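Putative metalloprotease II (Bacteroides fragilis, PDB 4ON1) probably acts as an extracellular zinc-dependent endopeptidase related to fragilysin, and binds a zinc ion. Local coordinates at residues A[204-209]-A[277-282]; A[62-67]-A[73-78]; A[33-38]-A[91-96]; A[116-121]-A[214-219]; A[85-90]-A[223-228]. All blocks are in the same frame, centred on the assembly; numbering follows the deposited sequence.

Contact 1: residues A[204-209]-A[277-282]; sequences EFMLIK and KGQDKK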
# COMPACT_ATOMS: atom_id res chain seq x y z
N GLU A 204 -9.77 10.17 6.18
CA GLU A 204 -8.79 10.61 5.18
C GLU A 204 -7.36 10.47 5.68
O GLU A 204 -6.99 11.08 6.68
CB GLU A 204 -9.04 12.06 4.74
CG GLU A 204 -8.03 12.56 3.70
CD GLU A 204 -8.28 13.99 3.24
OE1 GLU A 204 -9.06 14.71 3.90
OE2 GLU A 204 -7.70 14.41 2.22
N PHE A 205 -6.57 9.66 4.99
CA PHE A 205 -5.14 9.54 5.29
C PHE A 205 -4.33 10.50 4.45
O PHE A 205 -4.46 10.51 3.22
CB PHE A 205 -4.65 8.11 5.07
CG PHE A 205 -5.27 7.12 5.99
CD1 PHE A 205 -4.81 6.98 7.30
CD2 PHE A 205 -6.34 6.34 5.57
CE1 PHE A 205 -5.40 6.07 8.15
CE2 PHE A 205 -6.94 5.43 6.42
CZ PHE A 205 -6.46 5.29 7.71
N MET A 206 -3.49 11.30 5.10
CA MET A 206 -2.58 12.19 4.40
C MET A 206 -1.23 11.51 4.27
O MET A 206 -0.51 11.33 5.25
CB MET A 206 -2.45 13.53 5.12
CG MET A 206 -3.77 14.25 5.39
SD MET A 206 -4.52 14.86 3.87
CE MET A 206 -3.45 16.27 3.54
N LEU A 207 -0.91 11.10 3.05
CA LEU A 207 0.31 10.34 2.81
C LEU A 207 1.37 11.28 2.25
O LEU A 207 1.27 11.78 1.13
CB LEU A 207 0.04 9.18 1.85
CG LEU A 207 -1.12 8.27 2.29
CD1 LEU A 207 -1.33 7.16 1.29
CD2 LEU A 207 -0.85 7.68 3.65
N ILE A 208 2.39 11.54 3.06
CA ILE A 208 3.34 12.59 2.74
C ILE A 208 4.65 11.97 2.27
O ILE A 208 5.31 11.26 3.02
CB ILE A 208 3.62 13.49 3.96
CG1 ILE A 208 2.30 14.00 4.57
CG2 ILE A 208 4.51 14.66 3.56
CD1 ILE A 208 1.41 14.78 3.58
N LYS A 209 5.02 12.24 1.02
CA LYS A 209 6.27 11.71 0.47
C LYS A 209 7.46 12.48 1.00
O LYS A 209 7.55 13.69 0.81
CB LYS A 209 6.26 11.74 -1.06
CG LYS A 209 5.17 10.87 -1.67
CD LYS A 209 4.98 11.14 -3.15
CE LYS A 209 6.17 10.64 -3.96
NZ LYS A 209 5.93 10.81 -5.41
N LYS A 277 -2.20 23.66 6.53
CA LYS A 277 -2.75 24.51 7.58
C LYS A 277 -4.21 24.19 7.82
O LYS A 277 -4.99 24.12 6.87
CB LYS A 277 -2.64 25.99 7.19
CG LYS A 277 -2.76 26.95 8.35
CD LYS A 277 -2.54 28.39 7.90
CE LYS A 277 -3.64 28.81 6.93
NZ LYS A 277 -3.40 30.13 6.27
N GLY A 278 -4.57 23.97 9.08
CA GLY A 278 -5.95 23.68 9.43
C GLY A 278 -6.39 22.25 9.17
O GLY A 278 -7.54 21.90 9.46
N GLN A 279 -5.50 21.41 8.65
CA GLN A 279 -5.84 20.00 8.44
C GLN A 279 -5.16 19.12 9.50
O GLN A 279 -4.67 18.03 9.19
CB GLN A 279 -5.43 19.55 7.04
CG GLN A 279 -5.99 20.41 5.91
CD GLN A 279 -5.68 19.82 4.54
OE1 GLN A 279 -5.99 18.66 4.26
NE2 GLN A 279 -5.04 20.61 3.69
N ASP A 280 -5.16 19.60 10.73
CA ASP A 280 -4.39 18.98 11.81
C ASP A 280 -5.09 17.79 12.48
O ASP A 280 -4.50 17.14 13.35
CB ASP A 280 -4.07 20.05 12.86
CG ASP A 280 -5.32 20.65 13.47
OD1 ASP A 280 -6.07 21.32 12.74
OD2 ASP A 280 -5.54 20.46 14.69
N LYS A 281 -6.31 17.48 12.06
CA LYS A 281 -7.09 16.43 12.70
C LYS A 281 -7.22 15.19 11.83
O LYS A 281 -8.19 14.44 11.96
CB LYS A 281 -8.48 16.97 13.06
CG LYS A 281 -8.46 18.11 14.07
CD LYS A 281 -9.88 18.59 14.34
CE LYS A 281 -9.97 19.38 15.63
NZ LYS A 281 -11.38 19.79 15.90
N LYS A 282 -6.23 14.97 10.98
CA LYS A 282 -6.17 13.79 10.12
C LYS A 282 -4.91 13.01 10.43
O LYS A 282 -3.94 13.59 10.93
CB LYS A 282 -6.18 14.19 8.63
CG LYS A 282 -7.35 15.06 8.20
CD LYS A 282 -7.16 15.48 6.74
CE LYS A 282 -8.15 16.57 6.35
NZ LYS A 282 -7.91 17.00 4.95
O HOH W 1 -6.78 17.33 1.78
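Lys282 and Glu204 have extended side chains that cross at a slant and are joined at their charged ends by a salt bridge. A chi1 of 180° swings CG of Glu204 away from the backbone N, and the extended chain brings the carboxylate to Lys282, whose NZ meets Glu204 OE1 at 2.8 Å. The ammonium comes from above the carboxylate plane, 52° out of it. Gln279 holds the same ammonium from within the loop: Lys282 NZ donates to Gln279 OE1 at 2.6 Å. A water closes the polar group by donating both to Gln279 OE1, at 2.9 Å, and to Glu204 OE2, at 3.1 Å; Glu204 OE2 is also hydrogen-bonded to Thr245 on the neighbouring strand 240-248. Strand 201-209 runs parallel to both 240-248 and 284-288, and the loop 277-282 leads into the latter, so the salt bridge lies where the chain enters the strand next to 201-209. Backbone bonds of Met206 with Pro283 and Ile285 begin the pairing just after 277-282. The buried Met206 packs along the lysine chain. Its own chain, bent at both chi2 and chi3, passes obliquely beside the lysine, with Met206 CG 3.9 Å from Lys282 CD. It crosses the glutamine at about a right angle, and its methyl, Met206 CE, ends 3.6 Å from Gln279 OE1.

Contact 2: residues A[62-67]-A[73-78]; sequences HGVEIE and VYLFEG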
# COMPACT_ATOMS: atom_id res chain seq x y z
N HIS A 62 -15.15 0.01 -4.40
CA HIS A 62 -15.91 1.19 -3.99
C HIS A 62 -15.66 1.52 -2.51
O HIS A 62 -15.18 0.68 -1.76
CB HIS A 62 -17.40 0.96 -4.25
CG HIS A 62 -17.70 0.59 -5.66
ND1 HIS A 62 -17.50 1.45 -6.72
CD2 HIS A 62 -18.17 -0.57 -6.20
CE1 HIS A 62 -17.84 0.84 -7.85
NE2 HIS A 62 -18.25 -0.38 -7.56
N GLY A 63 -15.95 2.75 -2.11
CA GLY A 63 -15.74 3.15 -0.73
C GLY A 63 -14.36 3.74 -0.49
O GLY A 63 -14.03 4.11 0.64
N VAL A 64 -13.54 3.80 -1.54
CA VAL A 64 -12.21 4.38 -1.41
C VAL A 64 -11.91 5.38 -2.52
O VAL A 64 -12.31 5.19 -3.66
CB VAL A 64 -11.10 3.30 -1.41
CG1 VAL A 64 -11.14 2.51 -0.12
CG2 VAL A 64 -11.25 2.39 -2.61
N GLU A 65 -11.20 6.43 -2.14
CA GLU A 65 -10.79 7.48 -3.07
C GLU A 65 -9.30 7.72 -2.89
O GLU A 65 -8.81 7.80 -1.76
CB GLU A 65 -11.60 8.76 -2.82
CG GLU A 65 -11.18 9.97 -3.65
CD GLU A 65 -11.97 11.23 -3.30
OE1 GLU A 65 -13.00 11.13 -2.59
OE2 GLU A 65 -11.56 12.34 -3.73
N ILE A 66 -8.57 7.81 -4.00
CA ILE A 66 -7.14 8.10 -3.96
C ILE A 66 -6.83 9.32 -4.82
O ILE A 66 -7.24 9.39 -5.98
CB ILE A 66 -6.29 6.91 -4.45
CG1 ILE A 66 -6.65 5.63 -3.69
CG2 ILE A 66 -4.80 7.23 -4.34
CD1 ILE A 66 -5.99 4.38 -4.26
N GLU A 67 -6.12 10.28 -4.24
CA GLU A 67 -5.69 11.46 -4.97
C GLU A 67 -4.18 11.46 -5.07
O GLU A 67 -3.48 11.44 -4.06
CB GLU A 67 -6.19 12.73 -4.30
CG GLU A 67 -5.62 14.01 -4.88
CD GLU A 67 -5.79 15.19 -3.94
OE1 GLU A 67 -6.69 15.16 -3.08
OE2 GLU A 67 -5.00 16.15 -4.06
N VAL A 73 -6.84 7.89 -8.57
CA VAL A 73 -6.27 6.57 -8.84
C VAL A 73 -7.32 5.53 -8.44
O VAL A 73 -8.01 5.69 -7.44
CB VAL A 73 -4.96 6.33 -8.05
CG1 VAL A 73 -4.45 4.91 -8.28
CG2 VAL A 73 -3.90 7.36 -8.42
N TYR A 74 -7.47 4.49 -9.25
CA TYR A 74 -8.53 3.52 -9.03
C TYR A 74 -7.98 2.15 -8.63
O TYR A 74 -6.91 1.73 -9.09
CB TYR A 74 -9.41 3.42 -10.28
CG TYR A 74 -10.04 4.74 -10.69
CD1 TYR A 74 -11.09 5.29 -9.97
CD2 TYR A 74 -9.56 5.44 -11.79
CE1 TYR A 74 -11.66 6.50 -10.34
CE2 TYR A 74 -10.12 6.66 -12.17
CZ TYR A 74 -11.17 7.18 -11.44
OH TYR A 74 -11.73 8.37 -11.82
N LEU A 75 -8.69 1.48 -7.73
CA LEU A 75 -8.31 0.16 -7.27
C LEU A 75 -9.29 -0.87 -7.81
O LEU A 75 -10.46 -0.58 -8.03
CB LEU A 75 -8.27 0.10 -5.74
CG LEU A 75 -7.32 1.06 -5.02
CD1 LEU A 75 -7.33 0.81 -3.51
CD2 LEU A 75 -5.91 0.90 -5.56
N PHE A 76 -8.79 -2.09 -8.04
CA PHE A 76 -9.61 -3.17 -8.55
C PHE A 76 -9.25 -4.43 -7.79
O PHE A 76 -8.13 -4.55 -7.30
CB PHE A 76 -9.39 -3.38 -10.05
CG PHE A 76 -9.55 -2.14 -10.87
CD1 PHE A 76 -10.74 -1.88 -11.54
CD2 PHE A 76 -8.49 -1.23 -10.99
CE1 PHE A 76 -10.89 -0.74 -12.32
CE2 PHE A 76 -8.63 -0.09 -11.76
CZ PHE A 76 -9.83 0.16 -12.42
N GLU A 77 -10.19 -5.36 -7.68
CA GLU A 77 -9.92 -6.64 -7.03
C GLU A 77 -10.72 -7.79 -7.63
O GLU A 77 -11.81 -7.60 -8.19
CB GLU A 77 -10.19 -6.55 -5.53
CG GLU A 77 -11.66 -6.40 -5.17
CD GLU A 77 -11.89 -6.22 -3.68
OE1 GLU A 77 -10.93 -6.41 -2.90
OE2 GLU A 77 -13.02 -5.87 -3.29
N GLY A 78 -10.16 -8.99 -7.50
CA GLY A 78 -10.80 -10.23 -7.88
C GLY A 78 -11.99 -10.55 -7.01
O GLY A 78 -12.04 -10.16 -5.85
O HOH W 2 -9.91 7.28 -6.52
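Ile66 is the middle of the apolar cluster and touches two residues of the facing strand with different branches. Its CD1 lies against the branch point of Leu75, 3.7 Å from Leu75 CG and within reach of both leucine methyls, the two side chains crossing at about a right angle. The other branch, Ile66 CG2, meets Val73 CB at 3.8 Å in a more slanted approach. CG1 of Ile66 stands anti to the carbonyl carbon (chi1 -54°), which leaves CG2 for the valine while CD1 reaches the leucine. Farther along, Val64 CG2 makes a looser contact with Leu75 CD1 at 4.3 Å. The segments belong to a beta hairpin of strands 52-68 and 71-78 in the fragilysin-type N-terminal domain, and helix 217-230 packs on this apolar side through Ile224, Gln225 and Thr228. The two strands splay, their short axes lying at 140°. At the backbone edge Val73 N donates to Ile66 O at 3.0 Å. Next to that bond a water bridges the strands, accepting from Ile66 N at 2.9 Å and donating to Val73 O at 2.6 Å. Through the backbones of Glu65 and Glu67, strand 52-68 also pairs with the parallel strand 240-248.

Contact 3: residues A[33-38]-A[91-96]; sequences GVLSKI and SYATIR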
# COMPACT_ATOMS: atom_id res chain seq x y z
N GLY A 33 -6.01 0.17 -20.95
CA GLY A 33 -7.10 -0.02 -21.89
C GLY A 33 -8.16 -0.95 -21.33
O GLY A 33 -9.36 -0.77 -21.55
N VAL A 34 -7.70 -1.97 -20.60
CA VAL A 34 -8.61 -2.89 -19.93
C VAL A 34 -9.23 -2.27 -18.67
O VAL A 34 -10.46 -2.22 -18.52
CB VAL A 34 -7.89 -4.21 -19.55
CG1 VAL A 34 -8.78 -5.10 -18.71
CG2 VAL A 34 -7.41 -4.94 -20.81
N LEU A 35 -8.38 -1.78 -17.77
CA LEU A 35 -8.84 -1.30 -16.46
C LEU A 35 -9.78 -0.09 -16.53
O LEU A 35 -10.70 0.02 -15.74
CB LEU A 35 -7.65 -0.95 -15.56
CG LEU A 35 -6.74 -2.13 -15.18
CD1 LEU A 35 -5.61 -1.70 -14.24
CD2 LEU A 35 -7.55 -3.25 -14.57
N SER A 36 -9.55 0.80 -17.49
CA SER A 36 -10.37 2.01 -17.60
C SER A 36 -11.82 1.72 -18.02
O SER A 36 -12.67 2.60 -17.91
CB SER A 36 -9.74 2.98 -18.60
OG SER A 36 -9.73 2.43 -19.90
N LYS A 37 -12.10 0.51 -18.49
CA LYS A 37 -13.46 0.16 -18.91
C LYS A 37 -14.25 -0.54 -17.81
O LYS A 37 -15.42 -0.90 -17.99
CB LYS A 37 -13.43 -0.74 -20.15
CG LYS A 37 -12.86 -0.08 -21.40
CD LYS A 37 -12.74 -1.09 -22.55
CE LYS A 37 -12.13 -0.44 -23.79
NZ LYS A 37 -10.90 0.34 -23.43
N ILE A 38 -13.61 -0.73 -16.65
CA ILE A 38 -14.23 -1.46 -15.55
C ILE A 38 -14.75 -0.50 -14.48
O ILE A 38 -13.96 0.19 -13.84
CB ILE A 38 -13.23 -2.46 -14.93
CG1 ILE A 38 -12.80 -3.49 -15.98
CG2 ILE A 38 -13.83 -3.15 -13.72
CD1 ILE A 38 -11.61 -4.33 -15.57
N SER A 91 -0.57 7.66 -14.78
CA SER A 91 0.87 7.56 -15.06
C SER A 91 1.40 6.13 -15.07
O SER A 91 2.52 5.87 -15.54
CB SER A 91 1.65 8.37 -14.03
OG SER A 91 1.21 9.71 -14.01
N TYR A 92 0.64 5.21 -14.50
CA TYR A 92 1.10 3.83 -14.40
C TYR A 92 -0.09 2.93 -14.11
O TYR A 92 -1.16 3.40 -13.75
CB TYR A 92 2.16 3.70 -13.30
CG TYR A 92 1.60 4.04 -11.94
CD1 TYR A 92 0.94 3.08 -11.18
CD2 TYR A 92 1.68 5.34 -11.45
CE1 TYR A 92 0.41 3.39 -9.95
CE2 TYR A 92 1.14 5.66 -10.22
CZ TYR A 92 0.50 4.67 -9.48
OH TYR A 92 -0.04 4.97 -8.26
N ALA A 93 0.12 1.63 -14.23
CA ALA A 93 -0.90 0.66 -13.83
C ALA A 93 -0.20 -0.58 -13.34
O ALA A 93 0.96 -0.83 -13.70
CB ALA A 93 -1.84 0.33 -14.99
N THR A 94 -0.87 -1.33 -12.48
CA THR A 94 -0.29 -2.55 -11.93
C THR A 94 -1.33 -3.64 -11.84
O THR A 94 -2.52 -3.37 -11.76
CB THR A 94 0.30 -2.35 -10.51
OG1 THR A 94 -0.76 -2.15 -9.58
CG2 THR A 94 1.27 -1.17 -10.47
N ILE A 95 -0.85 -4.88 -11.83
CA ILE A 95 -1.65 -6.04 -11.50
C ILE A 95 -0.86 -6.85 -10.50
O ILE A 95 0.35 -7.05 -10.67
CB ILE A 95 -1.96 -6.94 -12.72
CG1 ILE A 95 -2.77 -6.19 -13.78
CG2 ILE A 95 -2.74 -8.17 -12.29
CD1 ILE A 95 -3.33 -7.12 -14.84
N ARG A 96 -1.52 -7.30 -9.44
CA ARG A 96 -0.90 -8.19 -8.48
C ARG A 96 -1.71 -9.47 -8.41
O ARG A 96 -2.92 -9.42 -8.20
CB ARG A 96 -0.79 -7.52 -7.10
CG ARG A 96 -0.18 -8.41 -6.04
CD ARG A 96 0.06 -7.67 -4.75
NE ARG A 96 1.14 -6.70 -4.88
CZ ARG A 96 1.61 -5.97 -3.88
NH1 ARG A 96 1.10 -6.10 -2.66
NH2 ARG A 96 2.60 -5.11 -4.09
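Leu35 supplies most of the surface buried here, with Ala93 next and smaller shares from Ile95 and Thr94. The leucine extends from helix 28-35 toward strand 92-99, and a single methyl does the touching: Leu35 CD1 lies 4.3 Å from Ala93 CB and equally far, 4.3 Å, from Thr94 O. Its CG is anti to the carbonyl carbon (chi1 -64°) and the chain stays extended at chi2, which sends CD1 outward to the strand. Thr94 contributes backbone, since its side chain leaves on the other side of the strand, where it packs on Ile87 and His218. In the N-terminal domain this helix covers one side of strands 84-88 and 92-99 while helix 217-230 packs on the other. Leu35 also touches Ala86 of the neighbouring strand, and Ala93 is further covered by Leu31 and Tyr28, one and two turns back along the helix. From Leu35 to Ile38 the chain makes a type I turn, in which Ile38 N donates to Leu35 O at 3.1 Å. Lys37 folds back, its NZ hydrogen-bonded to Gly33 O at 2.7 Å and tilted 18° from the carbonyl plane.

Contact 4: residues A[116-121]-A[214-219]; sequences AEIANY and GSLEHD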
# COMPACT_ATOMS: atom_id res chain seq x y z
N ALA A 116 11.90 3.24 -17.58
CA ALA A 116 13.30 2.85 -17.57
C ALA A 116 13.92 3.12 -16.20
O ALA A 116 14.69 2.30 -15.69
CB ALA A 116 14.08 3.60 -18.66
N GLU A 117 13.57 4.25 -15.60
CA GLU A 117 14.06 4.57 -14.26
C GLU A 117 13.55 3.56 -13.24
O GLU A 117 14.30 3.14 -12.35
CB GLU A 117 13.64 5.99 -13.87
CG GLU A 117 14.35 7.07 -14.69
CD GLU A 117 13.72 8.44 -14.54
OE1 GLU A 117 14.13 9.36 -15.28
OE2 GLU A 117 12.82 8.61 -13.69
N ILE A 118 12.29 3.17 -13.36
CA ILE A 118 11.72 2.19 -12.44
C ILE A 118 12.43 0.84 -12.59
O ILE A 118 12.78 0.20 -11.59
CB ILE A 118 10.21 2.00 -12.68
CG1 ILE A 118 9.45 3.30 -12.39
CG2 ILE A 118 9.68 0.89 -11.78
CD1 ILE A 118 9.57 3.77 -10.94
N ALA A 119 12.66 0.42 -13.82
CA ALA A 119 13.34 -0.84 -14.06
C ALA A 119 14.76 -0.84 -13.49
O ALA A 119 15.21 -1.84 -12.94
CB ALA A 119 13.38 -1.15 -15.55
N ASN A 120 15.45 0.29 -13.62
CA ASN A 120 16.80 0.42 -13.06
C ASN A 120 16.79 0.28 -11.54
O ASN A 120 17.69 -0.32 -10.96
CB ASN A 120 17.43 1.77 -13.44
CG ASN A 120 17.66 1.93 -14.93
OD1 ASN A 120 17.82 0.95 -15.66
ND2 ASN A 120 17.69 3.18 -15.39
N TYR A 121 15.77 0.86 -10.91
CA TYR A 121 15.62 0.73 -9.47
C TYR A 121 15.60 -0.75 -9.09
O TYR A 121 16.36 -1.18 -8.21
CB TYR A 121 14.35 1.43 -8.98
CG TYR A 121 13.97 1.05 -7.56
CD1 TYR A 121 14.42 1.79 -6.47
CD2 TYR A 121 13.19 -0.08 -7.30
CE1 TYR A 121 14.10 1.44 -5.18
CE2 TYR A 121 12.86 -0.44 -6.01
CZ TYR A 121 13.32 0.32 -4.95
OH TYR A 121 12.98 -0.04 -3.67
N GLY A 214 12.61 8.72 -2.10
CA GLY A 214 12.64 7.66 -3.10
C GLY A 214 11.42 6.76 -3.21
O GLY A 214 11.45 5.78 -3.96
N SER A 215 10.34 7.06 -2.49
CA SER A 215 9.11 6.27 -2.60
C SER A 215 8.62 6.27 -4.05
O SER A 215 8.43 7.34 -4.64
CB SER A 215 8.02 6.82 -1.68
OG SER A 215 8.24 6.42 -0.35
N LEU A 216 8.40 5.08 -4.61
CA LEU A 216 7.94 4.97 -5.99
C LEU A 216 6.42 5.10 -6.06
O LEU A 216 5.72 4.58 -5.20
CB LEU A 216 8.39 3.65 -6.60
CG LEU A 216 9.89 3.34 -6.51
CD1 LEU A 216 10.21 2.00 -7.20
CD2 LEU A 216 10.73 4.48 -7.09
N GLU A 217 5.93 5.77 -7.10
CA GLU A 217 4.49 6.03 -7.25
C GLU A 217 3.63 4.78 -7.08
O GLU A 217 2.69 4.78 -6.29
CB GLU A 217 4.22 6.68 -8.61
CG GLU A 217 5.01 7.96 -8.87
CD GLU A 217 6.33 7.69 -9.57
OE1 GLU A 217 7.20 7.07 -8.93
OE2 GLU A 217 6.50 8.09 -10.74
N HIS A 218 3.96 3.72 -7.81
CA HIS A 218 3.16 2.49 -7.75
C HIS A 218 3.30 1.76 -6.42
O HIS A 218 2.40 1.04 -6.01
CB HIS A 218 3.55 1.55 -8.89
CG HIS A 218 4.89 0.92 -8.71
ND1 HIS A 218 6.06 1.56 -9.04
CD2 HIS A 218 5.25 -0.28 -8.19
CE1 HIS A 218 7.08 0.78 -8.75
NE2 HIS A 218 6.62 -0.35 -8.24
N ASP A 219 4.45 1.91 -5.76
CA ASP A 219 4.61 1.33 -4.43
C ASP A 219 3.64 1.94 -3.42
O ASP A 219 3.05 1.24 -2.60
CB ASP A 219 6.05 1.50 -3.92
CG ASP A 219 7.00 0.46 -4.49
OD1 ASP A 219 6.54 -0.66 -4.81
OD2 ASP A 219 8.21 0.75 -4.59
O HOH W 3 10.01 -1.07 -4.01
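Leu216 sets one methyl over a face of the Tyr121 ring. The CH-pi contact puts Leu216 CD1 3.8 Å from the ring centroid and 18° off the ring normal, displaced toward the rim, where Tyr121 CD2 is the nearest ring atom at 3.6 Å. A chi1 of 166° places the tyrosine CG beside its carbonyl carbon and turns the ring to the leucine. The second leucine methyl faces Ile118, one helical turn earlier: Leu216 CD2 and Ile118 CD1 are 4.1 Å apart, the two side chains running past each other in opposite senses. Leu216 therefore packs against two residues on the same side of helix 112-126. It occupies the N-cap position of helix 217-230, so the contact joins the start of that helix to helix 112-126, which belongs to the N-terminal domain. Ile118 touches the newly begun helix as well, its CG2 approaching His218 CE1 obliquely at 4.0 Å. Both imidazole nitrogens of His218 have hydroxyl partners in the N-terminal domain, ND1 with Tyr109 and NE2 with Tyr122, which fixes how the ring is turned. The polar end of the tyrosine lies beyond the apolar group. A water donates to Tyr121 OH at 3.2 Å and to Asp219 OD2 at 2.6 Å, linking the helices a second time. The same phenol is hydrogen-bonded to Asp289, while Asp219 OD1 pairs with Ser326. At the outer margin Arg114 forms salt bridges with Glu117 and Glu217, so a single arginine spans the two like-charged side chains.

Contact 5: residues A[85-90]-A[223-228]; sequences NAILSQ and QIQAVT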
# COMPACT_ATOMS: atom_id res chain seq x y z
N ASN A 85 -5.43 -8.21 -7.58
CA ASN A 85 -5.64 -6.78 -7.41
C ASN A 85 -5.04 -6.04 -8.58
O ASN A 85 -4.10 -6.53 -9.21
CB ASN A 85 -5.01 -6.26 -6.11
CG ASN A 85 -5.76 -6.72 -4.87
OD1 ASN A 85 -5.24 -7.51 -4.07
ND2 ASN A 85 -6.98 -6.23 -4.70
N ALA A 86 -5.56 -4.85 -8.86
CA ALA A 86 -4.99 -3.99 -9.89
C ALA A 86 -5.13 -2.54 -9.50
O ALA A 86 -5.97 -2.20 -8.66
CB ALA A 86 -5.66 -4.25 -11.25
N ILE A 87 -4.28 -1.71 -10.09
CA ILE A 87 -4.29 -0.28 -9.85
C ILE A 87 -4.25 0.47 -11.17
O ILE A 87 -3.45 0.12 -12.03
CB ILE A 87 -3.08 0.13 -8.98
CG1 ILE A 87 -3.09 -0.65 -7.66
CG2 ILE A 87 -3.08 1.62 -8.71
CD1 ILE A 87 -1.85 -0.47 -6.82
N LEU A 88 -5.11 1.47 -11.34
CA LEU A 88 -5.04 2.31 -12.53
C LEU A 88 -4.77 3.75 -12.17
O LEU A 88 -5.61 4.41 -11.54
CB LEU A 88 -6.32 2.23 -13.36
CG LEU A 88 -6.32 3.22 -14.55
CD1 LEU A 88 -5.15 2.97 -15.50
CD2 LEU A 88 -7.63 3.17 -15.31
N SER A 89 -3.60 4.24 -12.55
CA SER A 89 -3.27 5.65 -12.44
C SER A 89 -3.12 6.21 -13.84
O SER A 89 -2.98 5.46 -14.79
CB SER A 89 -1.98 5.84 -11.64
OG SER A 89 -1.41 7.11 -11.88
N GLN A 90 -3.14 7.53 -13.96
CA GLN A 90 -2.92 8.14 -15.27
C GLN A 90 -1.46 7.98 -15.72
O GLN A 90 -1.17 8.13 -16.90
CB GLN A 90 -3.33 9.61 -15.25
CG GLN A 90 -4.84 9.79 -15.13
CD GLN A 90 -5.27 11.24 -15.10
OE1 GLN A 90 -4.49 12.14 -15.42
NE2 GLN A 90 -6.53 11.47 -14.74
N GLN A 223 0.85 -0.08 -1.43
CA GLN A 223 0.69 -0.07 0.02
C GLN A 223 -0.74 0.29 0.42
O GLN A 223 -1.29 -0.28 1.37
CB GLN A 223 1.66 0.92 0.67
CG GLN A 223 3.15 0.59 0.51
CD GLN A 223 3.63 -0.39 1.56
OE1 GLN A 223 3.02 -0.53 2.62
NE2 GLN A 223 4.75 -1.05 1.29
N ILE A 224 -1.32 1.24 -0.31
CA ILE A 224 -2.68 1.70 -0.07
C ILE A 224 -3.70 0.60 -0.30
O ILE A 224 -4.68 0.47 0.43
CB ILE A 224 -3.03 2.90 -0.98
CG1 ILE A 224 -2.36 4.18 -0.48
CG2 ILE A 224 -4.53 3.10 -1.06
CD1 ILE A 224 -2.46 5.32 -1.49
N GLN A 225 -3.46 -0.19 -1.34
CA GLN A 225 -4.32 -1.31 -1.67
C GLN A 225 -4.40 -2.28 -0.48
O GLN A 225 -5.48 -2.75 -0.12
CB GLN A 225 -3.79 -2.02 -2.91
CG GLN A 225 -4.55 -3.25 -3.31
CD GLN A 225 -5.45 -2.99 -4.49
OE1 GLN A 225 -5.00 -2.93 -5.65
NE2 GLN A 225 -6.73 -2.81 -4.21
N ALA A 226 -3.25 -2.56 0.13
CA ALA A 226 -3.21 -3.41 1.32
C ALA A 226 -3.96 -2.79 2.50
O ALA A 226 -4.68 -3.50 3.21
CB ALA A 226 -1.77 -3.71 1.69
N VAL A 227 -3.81 -1.48 2.70
CA VAL A 227 -4.58 -0.81 3.75
C VAL A 227 -6.06 -1.02 3.50
O VAL A 227 -6.81 -1.39 4.41
CB VAL A 227 -4.33 0.70 3.80
CG1 VAL A 227 -5.15 1.33 4.92
CG2 VAL A 227 -2.84 1.00 3.99
N THR A 228 -6.45 -0.82 2.25
CA THR A 228 -7.85 -0.92 1.84
C THR A 228 -8.39 -2.33 2.08
O THR A 228 -9.52 -2.50 2.53
CB THR A 228 -8.01 -0.52 0.36
OG1 THR A 228 -7.59 0.84 0.20
CG2 THR A 228 -9.46 -0.65 -0.08
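Gln225 leaves the helix with its first side-chain bond fully extended from the backbone N (chi1 177°) and then bends sharply at chi2 (103°), which lays its amide against strand 84-88. Asn85 answers from the strand with CG beside its own backbone N, and the two amides stack with their planes 30° apart. The overlap is close: Asn85 ND2 lies 3.6 Å from Gln225 CD, and Asn85 CB is 3.7 Å from that same carbon. Ile87, two residues along the same side of the strand, runs beside the glutamine in the opposite sense, while Ala86 between them takes part through its carbonyl group. The segment axes approach to 9.9 Å, with Gln225 reaching across. Helix 217-230 packs here against strands of the fragilysin-type N-terminal domain, Gln225 also reaching Ile61 and Leu75, and Ile224 reaching Ile66 of strand 52-68. One turn on, Thr228 OG1 bonds back to Ile224 O at 2.9 Å, so that carbonyl accepts from both the hydroxyl and the backbone N of Thr228; the hydroxyl is also linked to Tyr244. Asn85 ND2 makes a weak hydrogen bond to Phe76 O on the adjoining strand. The glutamine amide is thus a buried polar group, stacked on a second amide and set beside the Ala86 carbonyl group, which gives the contact polar as well as van der Waals character.

Overall arrangement
From the N terminus, helix 28-35 is the first element involved: contact 3 closes a loop back onto it from strand 92-99, and the hairpin of contact 2 nests inside that loop. Contact 5 opens at strand 84-88, before contact 3 has closed, so these two cross. It then spans a long excursion to helix 217-230, within which contact 4 is nested, joining helix 112-126 to the start of the same helix. Contact 1 opens on strand 201-209, crosses both contact 4 and contact 5, and closes last at the loop before strand 284-288. Helix 217-230 thus links the N-terminal domain, held by contacts 2 and 3, to strand 201-209 of contact 1.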